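Local coordinates for protein aldo-keto Reductase, OXIDOREDUCTASE (Salmonella typhimurium, PDB 5T79) that binds NADPH and probably works as an aldo-keto reductase, an oxidoreductase of the shaker potassium channel beta subunit family studied for reducing 3-hydroxybutanal to 1,3-butanediol, at residues A175-D180 and L210-V216; F221-A225 and M280-W284; Y3-R9 and F85-E91. One frame throughout, in Å; residues are numbered along the deposited sequence. Where two conformers were deposited one is given.

Contact 1 of 3, residues A175-D180 and L210-V216; sequences ARQAID and LLQEKGV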
loop_
_atom_site.group_PDB
_atom_site.type_symbol
_atom_site.label_atom_id
_atom_site.label_comp_id
_atom_site.label_asym_id
_atom_site.label_seq_id
_atom_site.Cartn_x
_atom_site.Cartn_y
_atom_site.Cartn_z
ATOM N N ALA A 175 5.418 -10.040 -13.626
ATOM C CA ALA A 175 5.213 -8.587 -13.690
ATOM C C ALA A 175 5.608 -8.069 -15.091
ATOM O O ALA A 175 4.858 -7.278 -15.666
ATOM C CB ALA A 175 6.016 -7.882 -12.597
ATOM N N ARG A 176 6.754 -8.555 -15.655
ATOM C CA ARG A 176 7.178 -8.161 -17.000
ATOM C C ARG A 176 6.074 -8.479 -18.026
ATOM O O ARG A 176 5.693 -7.608 -18.810
ATOM C CB ARG A 176 8.493 -8.866 -17.400
ATOM C CG ARG A 176 9.036 -8.393 -18.744
ATOM C CD ARG A 176 10.297 -9.131 -19.184
ATOM N NE ARG A 176 11.427 -8.950 -18.260
ATOM C CZ ARG A 176 12.267 -7.917 -18.274
ATOM N NH1 ARG A 176 12.106 -6.932 -19.149
ATOM N NH2 ARG A 176 13.254 -7.848 -17.393
ATOM N N GLN A 177 5.565 -9.724 -18.008
ATOM C CA GLN A 177 4.528 -10.183 -18.952
ATOM C C GLN A 177 3.267 -9.338 -18.848
ATOM O O GLN A 177 2.731 -8.920 -19.877
ATOM C CB GLN A 177 4.159 -11.641 -18.693
ATOM C CG GLN A 177 5.246 -12.666 -18.943
ATOM C CD GLN A 177 4.736 -14.002 -18.458
ATOM O OE1 GLN A 177 3.600 -14.390 -18.746
ATOM N NE2 GLN A 177 5.511 -14.679 -17.617
ATOM N N ALA A 178 2.812 -9.060 -17.594
ATOM C CA ALA A 178 1.611 -8.269 -17.313
ATOM C C ALA A 178 1.767 -6.826 -17.809
ATOM O O ALA A 178 0.862 -6.290 -18.459
ATOM C CB ALA A 178 1.312 -8.292 -15.824
ATOM N N ILE A 179 2.933 -6.208 -17.525
ATOM C CA ILE A 179 3.223 -4.827 -17.945
ATOM C C ILE A 179 3.213 -4.742 -19.486
ATOM O O ILE A 179 2.617 -3.818 -20.057
ATOM C CB ILE A 179 4.566 -4.347 -17.327
ATOM C CG1 ILE A 179 4.373 -4.100 -15.806
ATOM C CG2 ILE A 179 5.109 -3.078 -18.035
ATOM C CD1 ILE A 179 5.764 -4.045 -14.983
ATOM N N ASP A 180 3.872 -5.707 -20.158
ATOM C CA ASP A 180 3.928 -5.687 -21.627
ATOM C C ASP A 180 2.533 -5.881 -22.264
ATOM O O ASP A 180 2.238 -5.239 -23.270
ATOM C CB ASP A 180 4.908 -6.748 -22.134
ATOM C CG ASP A 180 6.381 -6.427 -21.857
ATOM O OD1 ASP A 180 6.687 -5.264 -21.509
ATOM O OD2 ASP A 180 7.220 -7.326 -22.019
ATOM N N LEU A 210 13.377 -3.840 -12.907
ATOM C CA LEU A 210 12.389 -3.993 -13.976
ATOM C C LEU A 210 11.370 -2.824 -13.972
ATOM O O LEU A 210 11.045 -2.290 -15.031
ATOM C CB LEU A 210 11.637 -5.331 -13.815
ATOM C CG LEU A 210 10.318 -5.492 -14.626
ATOM C CD1 LEU A 210 10.606 -5.726 -16.107
ATOM C CD2 LEU A 210 9.472 -6.628 -14.070
ATOM N N LEU A 211 10.844 -2.461 -12.795
ATOM C CA LEU A 211 9.837 -1.394 -12.737
ATOM C C LEU A 211 10.437 -0.047 -13.175
ATOM O O LEU A 211 9.799 0.696 -13.934
ATOM C CB LEU A 211 9.214 -1.311 -11.336
ATOM C CG LEU A 211 8.520 -2.584 -10.831
ATOM C CD1 LEU A 211 8.012 -2.397 -9.386
ATOM C CD2 LEU A 211 7.381 -3.027 -11.754
ATOM N N GLN A 212 11.667 0.216 -12.776
ATOM C CA GLN A 212 12.339 1.437 -13.172
ATOM C C GLN A 212 12.492 1.458 -14.692
ATOM O O GLN A 212 12.269 2.457 -15.332
ATOM C CB GLN A 212 13.712 1.493 -12.515
ATOM C CG GLN A 212 14.661 2.484 -13.148
ATOM C CD GLN A 212 14.325 3.901 -12.790
ATOM O OE1 GLN A 212 13.747 4.157 -11.746
ATOM N NE2 GLN A 212 14.700 4.839 -13.651
ATOM N N GLU A 213 13.034 0.239 -15.441
ATOM C CA GLU A 213 13.028 0.048 -16.876
ATOM C C GLU A 213 11.717 0.512 -17.520
ATOM O O GLU A 213 11.724 1.145 -18.560
ATOM C CB GLU A 213 13.225 -1.433 -17.153
ATOM C CG GLU A 213 13.314 -1.798 -18.615
ATOM C CD GLU A 213 13.559 -3.278 -18.833
ATOM O OE1 GLU A 213 13.625 -4.056 -17.855
ATOM O OE2 GLU A 213 13.680 -3.647 -20.015
ATOM N N LYS A 214 10.651 -0.173 -16.940
ATOM C CA LYS A 214 9.342 -0.089 -17.592
ATOM C C LYS A 214 8.530 1.178 -17.302
ATOM O O LYS A 214 7.477 1.389 -17.888
ATOM C CB LYS A 214 8.505 -1.324 -17.257
ATOM C CG LYS A 214 9.066 -2.634 -17.768
ATOM C CD LYS A 214 8.996 -2.740 -19.282
ATOM C CE LYS A 214 9.352 -4.141 -19.753
ATOM N NZ LYS A 214 9.213 -4.310 -21.223
ATOM N N GLY A 215 9.032 2.001 -16.395
ATOM C CA GLY A 215 8.362 3.225 -15.984
ATOM C C GLY A 215 7.135 2.971 -15.145
ATOM O O GLY A 215 6.151 3.710 -15.242
ATOM N N VAL A 216 7.192 1.931 -14.290
ATOM C CA VAL A 216 6.080 1.542 -13.409
ATOM C C VAL A 216 6.464 1.906 -11.967
ATOM O O VAL A 216 7.592 1.658 -11.545
ATOM C CB VAL A 216 5.708 0.039 -13.572
ATOM C CG1 VAL A 216 4.600 -0.381 -12.593
ATOM C CG2 VAL A 216 5.265 -0.260 -15.014
HETATM O O HOH W 1 9.947 -7.314 -22.016
#
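This is a helix-helix contact on the outer layer of the barrel, where helix 172-185 lies beside helix 207-214. The two short segments run in nearly the same direction, at 17°, with their axes 11.0 Å apart. Ile179 is the central residue: its CD1 lies 3.8 Å from Leu211 CD2 and also 3.8 Å from Val216 CG2, so the branched side chain fills the gap between Leu211 on the helix and Val216, two residues past its end. Small Ala175 leaves room for Leu210, CB to CD2 4.0 Å. Near-parallel neighbouring helices are what the (beta/alpha)8 TIM barrel of the aldo-keto reductases produces, since each helix follows a parallel strand; here the inward side of the pair rests on strand 191-193, where Ala175 and Leu211 both touch His192. Gly215 ends the second helix with a positive phi of 72°, which glycine adopts easily, and the chain turns toward strand 217-220. Toward solvent the residues become charged. Lys214 NZ donates to Asp180 OD1 at 2.7 Å in a salt bridge, and a water joins NZ to Asp180 OD2. Arg176 lays one guanidinium face over Leu210 CD1, while its NH1 forms a longer salt bridge, 3.5 Å, with Glu213 OE1.

Contact 2 of 3, residues F221-A225 and M280-W284; sequences FSPLA and MALAW. With NDP (NADPH dihydro-nicotinamide-adenine-dinucleotide phosphate), chain E.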
loop_
_atom_site.group_PDB
_atom_site.type_symbol
_atom_site.label_atom_id
_atom_site.label_comp_id
_atom_site.label_asym_id
_atom_site.label_seq_id
_atom_site.Cartn_x
_atom_site.Cartn_y
_atom_site.Cartn_z
ATOM N N PHE A 221 4.257 -2.679 0.671
ATOM C CA PHE A 221 3.303 -3.019 1.708
ATOM C C PHE A 221 4.036 -3.828 2.779
ATOM O O PHE A 221 5.108 -4.391 2.520
ATOM C CB PHE A 221 2.057 -3.681 1.153
ATOM C CG PHE A 221 2.092 -5.144 0.892
ATOM C CD1 PHE A 221 1.859 -6.054 1.916
ATOM C CD2 PHE A 221 2.232 -5.626 -0.401
ATOM C CE1 PHE A 221 1.869 -7.422 1.668
ATOM C CE2 PHE A 221 2.190 -6.999 -0.658
ATOM C CZ PHE A 221 2.008 -7.888 0.374
ATOM N N SER A 222 3.471 -3.862 3.989
ATOM C CA SER A 222 4.080 -4.469 5.186
ATOM C C SER A 222 5.522 -3.921 5.368
ATOM O O SER A 222 6.470 -4.698 5.550
ATOM C CB SER A 222 4.057 -5.997 5.119
ATOM O OG SER A 222 4.232 -6.518 6.425
ATOM N N PRO A 223 5.724 -2.577 5.300
ATOM C CA PRO A 223 7.098 -2.037 5.438
ATOM C C PRO A 223 7.665 -2.142 6.853
ATOM O O PRO A 223 8.863 -1.920 7.053
ATOM C CB PRO A 223 6.925 -0.580 5.037
ATOM C CG PRO A 223 5.526 -0.236 5.518
ATOM C CD PRO A 223 4.749 -1.472 5.117
ATOM N N LEU A 224 6.799 -2.476 7.838
ATOM C CA LEU A 224 7.218 -2.679 9.225
ATOM C C LEU A 224 7.112 -4.164 9.567
ATOM O O LEU A 224 7.114 -4.531 10.745
ATOM C CB LEU A 224 6.395 -1.811 10.213
ATOM C CG LEU A 224 6.496 -0.286 10.016
ATOM C CD1 LEU A 224 5.652 0.460 11.044
ATOM C CD2 LEU A 224 7.938 0.193 10.106
ATOM N N ALA A 225 7.064 -5.029 8.525
ATOM C CA ALA A 225 6.955 -6.495 8.665
ATOM C C ALA A 225 5.797 -6.857 9.632
ATOM O O ALA A 225 5.973 -7.646 10.570
ATOM C CB ALA A 225 8.288 -7.095 9.141
ATOM N N MET A 280 13.058 4.524 11.133
ATOM C CA MET A 280 14.206 4.064 10.360
ATOM C C MET A 280 13.788 2.998 9.337
ATOM O O MET A 280 14.291 3.013 8.222
ATOM C CB MET A 280 15.301 3.504 11.274
ATOM C CG MET A 280 16.597 3.265 10.526
ATOM S SD MET A 280 17.892 2.503 11.513
ATOM C CE MET A 280 17.386 0.749 11.517
ATOM N N ALA A 281 12.884 2.077 9.718
ATOM C CA ALA A 281 12.458 0.990 8.844
ATOM C C ALA A 281 11.728 1.529 7.603
ATOM O O ALA A 281 11.977 1.042 6.496
ATOM C CB ALA A 281 11.586 -0.000 9.614
ATOM N N LEU A 282 10.883 2.569 7.769
ATOM C CA LEU A 282 10.173 3.204 6.640
ATOM C C LEU A 282 11.147 3.952 5.739
ATOM O O LEU A 282 11.083 3.846 4.512
ATOM C CB LEU A 282 9.082 4.184 7.141
ATOM C CG LEU A 282 7.985 3.612 8.023
ATOM C CD1 LEU A 282 6.993 4.701 8.402
ATOM C CD2 LEU A 282 7.241 2.444 7.318
ATOM N N ALA A 283 12.054 4.720 6.359
ATOM C CA ALA A 283 13.088 5.479 5.659
ATOM C C ALA A 283 13.940 4.550 4.796
ATOM O O ALA A 283 14.269 4.889 3.660
ATOM C CB ALA A 283 13.973 6.168 6.689
ATOM N N TRP A 284 14.287 3.362 5.340
ATOM C CA TRP A 284 15.140 2.396 4.656
ATOM C C TRP A 284 14.507 1.935 3.340
ATOM O O TRP A 284 15.226 1.770 2.369
ATOM C CB TRP A 284 15.452 1.201 5.567
ATOM C CG TRP A 284 16.381 0.184 4.958
ATOM C CD1 TRP A 284 17.743 0.158 5.045
ATOM C CD2 TRP A 284 16.006 -0.969 4.197
ATOM N NE1 TRP A 284 18.240 -0.944 4.386
ATOM C CE2 TRP A 284 17.194 -1.660 3.867
ATOM C CE3 TRP A 284 14.772 -1.511 3.785
ATOM C CZ2 TRP A 284 17.187 -2.857 3.137
ATOM C CZ3 TRP A 284 14.768 -2.680 3.044
ATOM C CH2 TRP A 284 15.962 -3.326 2.703
HETATM P PA NDP E . 2.827 -2.128 8.685
HETATM O O1A NDP E . 3.100 -0.664 8.511
HETATM O O2A NDP E . 3.759 -3.200 8.342
HETATM O O5B NDP E . 2.386 -2.465 10.196
HETATM C C5B NDP E . 1.175 -1.809 10.622
HETATM C C4B NDP E . 0.824 -2.182 12.036
HETATM O O4B NDP E . 1.999 -2.072 12.870
HETATM C C3B NDP E . -0.237 -1.276 12.659
HETATM O O3B NDP E . -1.536 -1.838 12.484
HETATM C C2B NDP E . 0.189 -1.183 14.119
HETATM O O2B NDP E . -0.357 -2.272 14.894
HETATM C C1B NDP E . 1.710 -1.335 14.042
HETATM N N9A NDP E . 2.448 -0.077 13.987
HETATM C C8A NDP E . 2.548 0.793 12.933
HETATM N N7A NDP E . 3.293 1.845 13.177
HETATM C C5A NDP E . 3.707 1.657 14.487
HETATM C C6A NDP E . 4.471 2.452 15.365
HETATM N N6A NDP E . 5.095 3.577 15.000
HETATM N N1A NDP E . 4.623 2.013 16.635
HETATM C C2A NDP E . 4.092 0.834 16.979
HETATM N N3A NDP E . 3.376 -0.012 16.233
HETATM C C4A NDP E . 3.200 0.471 14.995
HETATM O O3 NDP E . 1.570 -2.225 7.721
HETATM P PN NDP E . 0.757 -3.555 7.363
HETATM O O1N NDP E . -0.406 -3.388 8.270
HETATM O O2N NDP E . 1.600 -4.820 7.433
HETATM O O5D NDP E . 0.320 -3.538 5.798
HETATM C C5D NDP E . 0.453 -2.266 5.105
HETATM C C4D NDP E . -0.681 -2.063 4.127
HETATM O O4D NDP E . -0.405 -2.814 2.930
HETATM C C3D NDP E . -2.059 -2.521 4.571
HETATM O O3D NDP E . -2.670 -1.542 5.398
HETATM C C2D NDP E . -2.763 -2.807 3.237
HETATM O O2D NDP E . -3.462 -1.732 2.610
HETATM C C1D NDP E . -1.605 -3.301 2.366
HETATM N N1N NDP E . -1.480 -4.772 2.326
HETATM C C2N NDP E . -1.574 -5.371 1.069
HETATM C C3N NDP E . -1.473 -6.699 0.890
HETATM C C7N NDP E . -1.296 -7.236 -0.505
HETATM O O7N NDP E . -1.274 -8.472 -0.604
HETATM N N7N NDP E . -1.216 -6.432 -1.566
HETATM C C4N NDP E . -1.494 -7.615 2.085
HETATM C C5N NDP E . -1.132 -6.899 3.342
HETATM C C6N NDP E . -1.157 -5.586 3.449
HETATM P P2B NDP E . -1.069 -2.220 16.353
HETATM O O1X NDP E . -2.490 -2.642 16.411
HETATM O O2X NDP E . -0.142 -3.124 17.153
HETATM O O3X NDP E . -0.836 -0.793 16.838
HETATM O O HOH W 2 11.707 -1.790 6.489
#
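Leu224 packs its CD2 methyl against the helix 277-285, 3.7 Å from Ala281 CB and equally 3.7 Å from Leu282 CD2. Alanine suits the helix surface here because its single methyl lets the loop come close, with the CA atoms of Leu224 and Ala281 6.4 Å apart. Pro223 adds its ring, CG lying 3.7 Å from Leu282 CD2, and both Pro223 and Leu282 also touch Val294 of strand 293-296. No direct hydrogen bond joins the segments; instead a water donates to Pro223 O at 2.9 Å and to Ala281 O at 2.8 Å. A type I turn from Ser222 to Ala225, for which proline's fixed phi is well suited at the second position, directs Leu224 N at the cofactor, where it donates to NDP O2A at 3.2 Å. Phe221 lays one ring face against the nicotinamide carboxamide carbon C7N. Packed on the helix through Pro223 and Leu224, this loop after strand 217-220 lines the NADPH pocket at the C-terminal ends of the barrel strands, where aldo-keto reductases bind their cofactor.

Contact 3 of 3, residues Y3-R9 and F85-E91; sequences YQPDENR and FLPWRDE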
loop_
_atom_site.group_PDB
_atom_site.type_symbol
_atom_site.label_atom_id
_atom_site.label_comp_id
_atom_site.label_asym_id
_atom_site.label_seq_id
_atom_site.Cartn_x
_atom_site.Cartn_y
_atom_site.Cartn_z
ATOM N N TYR A 3 -15.737 18.252 9.705
ATOM C CA TYR A 3 -14.327 18.148 9.404
ATOM C C TYR A 3 -13.827 19.191 8.426
ATOM O O TYR A 3 -14.404 19.397 7.380
ATOM C CB TYR A 3 -14.013 16.742 8.875
ATOM C CG TYR A 3 -12.603 16.542 8.369
ATOM C CD1 TYR A 3 -11.521 16.759 9.185
ATOM C CD2 TYR A 3 -12.363 16.129 7.073
ATOM C CE1 TYR A 3 -10.237 16.581 8.723
ATOM C CE2 TYR A 3 -11.077 15.944 6.606
ATOM C CZ TYR A 3 -10.018 16.163 7.439
ATOM O OH TYR A 3 -8.740 15.995 6.997
ATOM N N GLN A 4 -12.732 19.837 8.789
ATOM C CA GLN A 4 -12.093 20.806 7.908
ATOM C C GLN A 4 -10.623 20.386 7.763
ATOM O O GLN A 4 -9.878 20.419 8.743
ATOM C CB GLN A 4 -12.244 22.253 8.422
ATOM C CG GLN A 4 -11.876 23.298 7.362
ATOM C CD GLN A 4 -12.820 23.347 6.172
ATOM O OE1 GLN A 4 -14.039 23.130 6.282
ATOM N NE2 GLN A 4 -12.275 23.657 5.001
ATOM N N PRO A 5 -10.195 19.930 6.575
ATOM C CA PRO A 5 -8.791 19.526 6.412
ATOM C C PRO A 5 -7.841 20.660 6.761
ATOM O O PRO A 5 -8.152 21.830 6.519
ATOM C CB PRO A 5 -8.689 19.166 4.925
ATOM C CG PRO A 5 -10.070 18.924 4.491
ATOM C CD PRO A 5 -10.926 19.830 5.303
ATOM N N ASP A 6 -6.716 20.304 7.369
ATOM C CA ASP A 6 -5.654 21.228 7.748
ATOM C C ASP A 6 -5.187 21.970 6.496
ATOM O O ASP A 6 -4.889 21.336 5.485
ATOM C CB ASP A 6 -4.511 20.432 8.397
ATOM C CG ASP A 6 -3.549 21.233 9.235
ATOM O OD1 ASP A 6 -2.938 22.185 8.696
ATOM O OD2 ASP A 6 -3.337 20.857 10.403
ATOM N N GLU A 7 -5.154 23.305 6.551
ATOM C CA GLU A 7 -4.784 24.144 5.406
ATOM C C GLU A 7 -3.291 23.975 4.996
ATOM O O GLU A 7 -2.941 24.256 3.846
ATOM C CB GLU A 7 -5.122 25.627 5.680
ATOM C CG GLU A 7 -4.459 26.221 6.915
ATOM C CD GLU A 7 -4.731 27.685 7.218
ATOM O OE1 GLU A 7 -5.074 28.448 6.284
ATOM O OE2 GLU A 7 -4.556 28.076 8.395
ATOM N N ASN A 8 -2.434 23.484 5.911
ATOM C CA ASN A 8 -1.003 23.298 5.631
ATOM C C ASN A 8 -0.654 21.841 5.297
ATOM O O ASN A 8 0.532 21.489 5.273
ATOM C CB ASN A 8 -0.166 23.773 6.829
ATOM C CG ASN A 8 -0.490 25.172 7.284
ATOM O OD1 ASN A 8 -0.555 26.118 6.489
ATOM N ND2 ASN A 8 -0.725 25.327 8.577
ATOM N N ARG A 9 -1.665 21.018 4.957
ATOM C CA ARG A 9 -1.453 19.589 4.688
ATOM C C ARG A 9 -0.474 19.326 3.539
ATOM O O ARG A 9 0.222 18.316 3.576
ATOM C CB ARG A 9 -2.782 18.839 4.424
ATOM C CG ARG A 9 -3.559 19.243 3.151
ATOM C CD ARG A 9 -4.993 18.733 3.249
ATOM N NE ARG A 9 -5.854 19.149 2.135
ATOM C CZ ARG A 9 -6.443 20.336 2.031
ATOM N NH1 ARG A 9 -6.243 21.271 2.954
ATOM N NH2 ARG A 9 -7.229 20.604 0.997
ATOM N N PHE A 85 -15.400 13.671 3.702
ATOM C CA PHE A 85 -14.411 13.956 2.664
ATOM C C PHE A 85 -14.933 14.272 1.262
ATOM O O PHE A 85 -14.103 14.522 0.390
ATOM C CB PHE A 85 -13.469 12.747 2.537
ATOM C CG PHE A 85 -12.517 12.573 3.703
ATOM C CD1 PHE A 85 -12.876 11.801 4.806
ATOM C CD2 PHE A 85 -11.246 13.128 3.669
ATOM C CE1 PHE A 85 -11.984 11.607 5.871
ATOM C CE2 PHE A 85 -10.351 12.934 4.731
ATOM C CZ PHE A 85 -10.726 12.174 5.822
ATOM N N LEU A 86 -16.262 14.266 1.038
ATOM C CA LEU A 86 -16.834 14.504 -0.297
ATOM C C LEU A 86 -16.294 15.762 -1.003
ATOM O O LEU A 86 -15.939 15.625 -2.175
ATOM C CB LEU A 86 -18.364 14.554 -0.288
ATOM C CG LEU A 86 -19.109 13.225 -0.236
ATOM C CD1 LEU A 86 -20.546 13.426 -0.630
ATOM C CD2 LEU A 86 -18.476 12.168 -1.150
ATOM N N PRO A 87 -16.150 16.953 -0.356
ATOM C CA PRO A 87 -15.611 18.123 -1.091
ATOM C C PRO A 87 -14.147 17.942 -1.531
ATOM O O PRO A 87 -13.695 18.678 -2.392
ATOM C CB PRO A 87 -15.715 19.263 -0.071
ATOM C CG PRO A 87 -16.822 18.821 0.863
ATOM C CD PRO A 87 -16.531 17.362 1.019
ATOM N N TRP A 88 -13.419 16.975 -0.946
ATOM C CA TRP A 88 -12.011 16.760 -1.277
ATOM C C TRP A 88 -11.774 15.391 -1.949
ATOM O O TRP A 88 -10.616 14.985 -2.051
ATOM C CB TRP A 88 -11.129 16.920 -0.004
ATOM C CG TRP A 88 -11.297 18.274 0.633
ATOM C CD1 TRP A 88 -10.731 19.451 0.229
ATOM C CD2 TRP A 88 -12.234 18.611 1.663
ATOM N NE1 TRP A 88 -11.222 20.498 0.985
ATOM C CE2 TRP A 88 -12.157 20.011 1.863
ATOM C CE3 TRP A 88 -13.125 17.860 2.455
ATOM C CZ2 TRP A 88 -12.955 20.677 2.801
ATOM C CZ3 TRP A 88 -13.907 18.522 3.390
ATOM C CH2 TRP A 88 -13.839 19.914 3.539
ATOM N N ARG A 89 -12.829 14.726 -2.502
ATOM C CA ARG A 89 -12.613 13.417 -3.174
ATOM C C ARG A 89 -11.623 13.557 -4.344
ATOM O O ARG A 89 -10.843 12.643 -4.575
ATOM C CB ARG A 89 -13.937 12.780 -3.672
ATOM C CG ARG A 89 -13.794 11.328 -4.218
ATOM C CD ARG A 89 -13.575 11.262 -5.749
ATOM N NE ARG A 89 -13.299 9.902 -6.260
ATOM C CZ ARG A 89 -12.099 9.319 -6.258
ATOM N NH1 ARG A 89 -11.049 9.940 -5.733
ATOM N NH2 ARG A 89 -11.952 8.085 -6.725
ATOM N N ASP A 90 -11.636 14.699 -5.057
ATOM C CA ASP A 90 -10.740 14.858 -6.213
ATOM C C ASP A 90 -9.283 15.169 -5.778
ATOM O O ASP A 90 -8.383 15.213 -6.621
ATOM C CB ASP A 90 -11.302 15.897 -7.196
ATOM C CG ASP A 90 -12.626 15.442 -7.836
ATOM O OD1 ASP A 90 -12.911 14.232 -7.818
ATOM O OD2 ASP A 90 -13.341 16.298 -8.399
ATOM N N GLU A 91 -9.045 15.277 -4.450
ATOM C CA GLU A 91 -7.701 15.424 -3.878
ATOM C C GLU A 91 -7.168 14.056 -3.377
ATOM O O GLU A 91 -6.058 13.986 -2.857
ATOM C CB GLU A 91 -7.742 16.435 -2.708
ATOM C CG GLU A 91 -7.869 17.864 -3.233
ATOM C CD GLU A 91 -7.951 18.964 -2.193
ATOM O OE1 GLU A 91 -7.182 18.926 -1.208
ATOM O OE2 GLU A 91 -8.766 19.890 -2.381
#
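Arg9 has its guanidinium satisfied from two directions. NH2 donates to Glu91 OE1 at 2.8 Å in a salt bridge across the segments, while NH1 donates to Asp6 O at 2.9 Å within its own loop. The same carbonyl accepts Arg9 N at 3.3 Å, closing a type I turn from Asp6 to Arg9, and Asp6 OD1 takes Asn8 N at 3.1 Å in an Asx turn, a role that suits a short carboxylate side chain. Glu91 OE1 has a second partner in the hydroxyl of Tyr10. This N-terminal loop, ahead of helix 9-12, thus meets the 3-10 turns that connect helix 72-85 to strand 93-98 in the TIM barrel, well away from the NADPH site. Within those turns Trp88 N donates to Phe85 O and Glu91 N to Trp88 O, each at 2.9 Å. Trp88 offers a broad flat surface: Pro5 CD sits over the face of its six-membered ring, 3.5 Å from the centroid, in a CH-pi contact. Tyr3 packs obliquely on Phe85, ring centroids 5.1 Å apart, with Tyr3 CE2 3.6 Å from Phe85 CE2. The Tyr3 hydroxyl hydrogen-bonds Asp54 OD1 at the end of helix 42-54. The same carboxylate oxygen accepts Asp6 N.

Along the chain the segments of contact 3 come first, then those of contact 1, then those of contact 2, each closing before the next opens. All three belong to one barrel, yet none touches another. The centres of contact 1 and contact 2 are about 23 Å apart, those of contact 2 and contact 3 about 27 Å, and those of contact 1 and contact 3 about 33 Å. Contacts 1 and 2 are linked through strand 217-220, which follows the 210-216 segment and leads into the 221-225 loop, so the helix of one beta-alpha unit leads straight into the strand and cofactor loop of the next. Contact 3 joins the N-terminal extension to the connection entering strand 93-98. Of the three, only contact 2 touches NADPH.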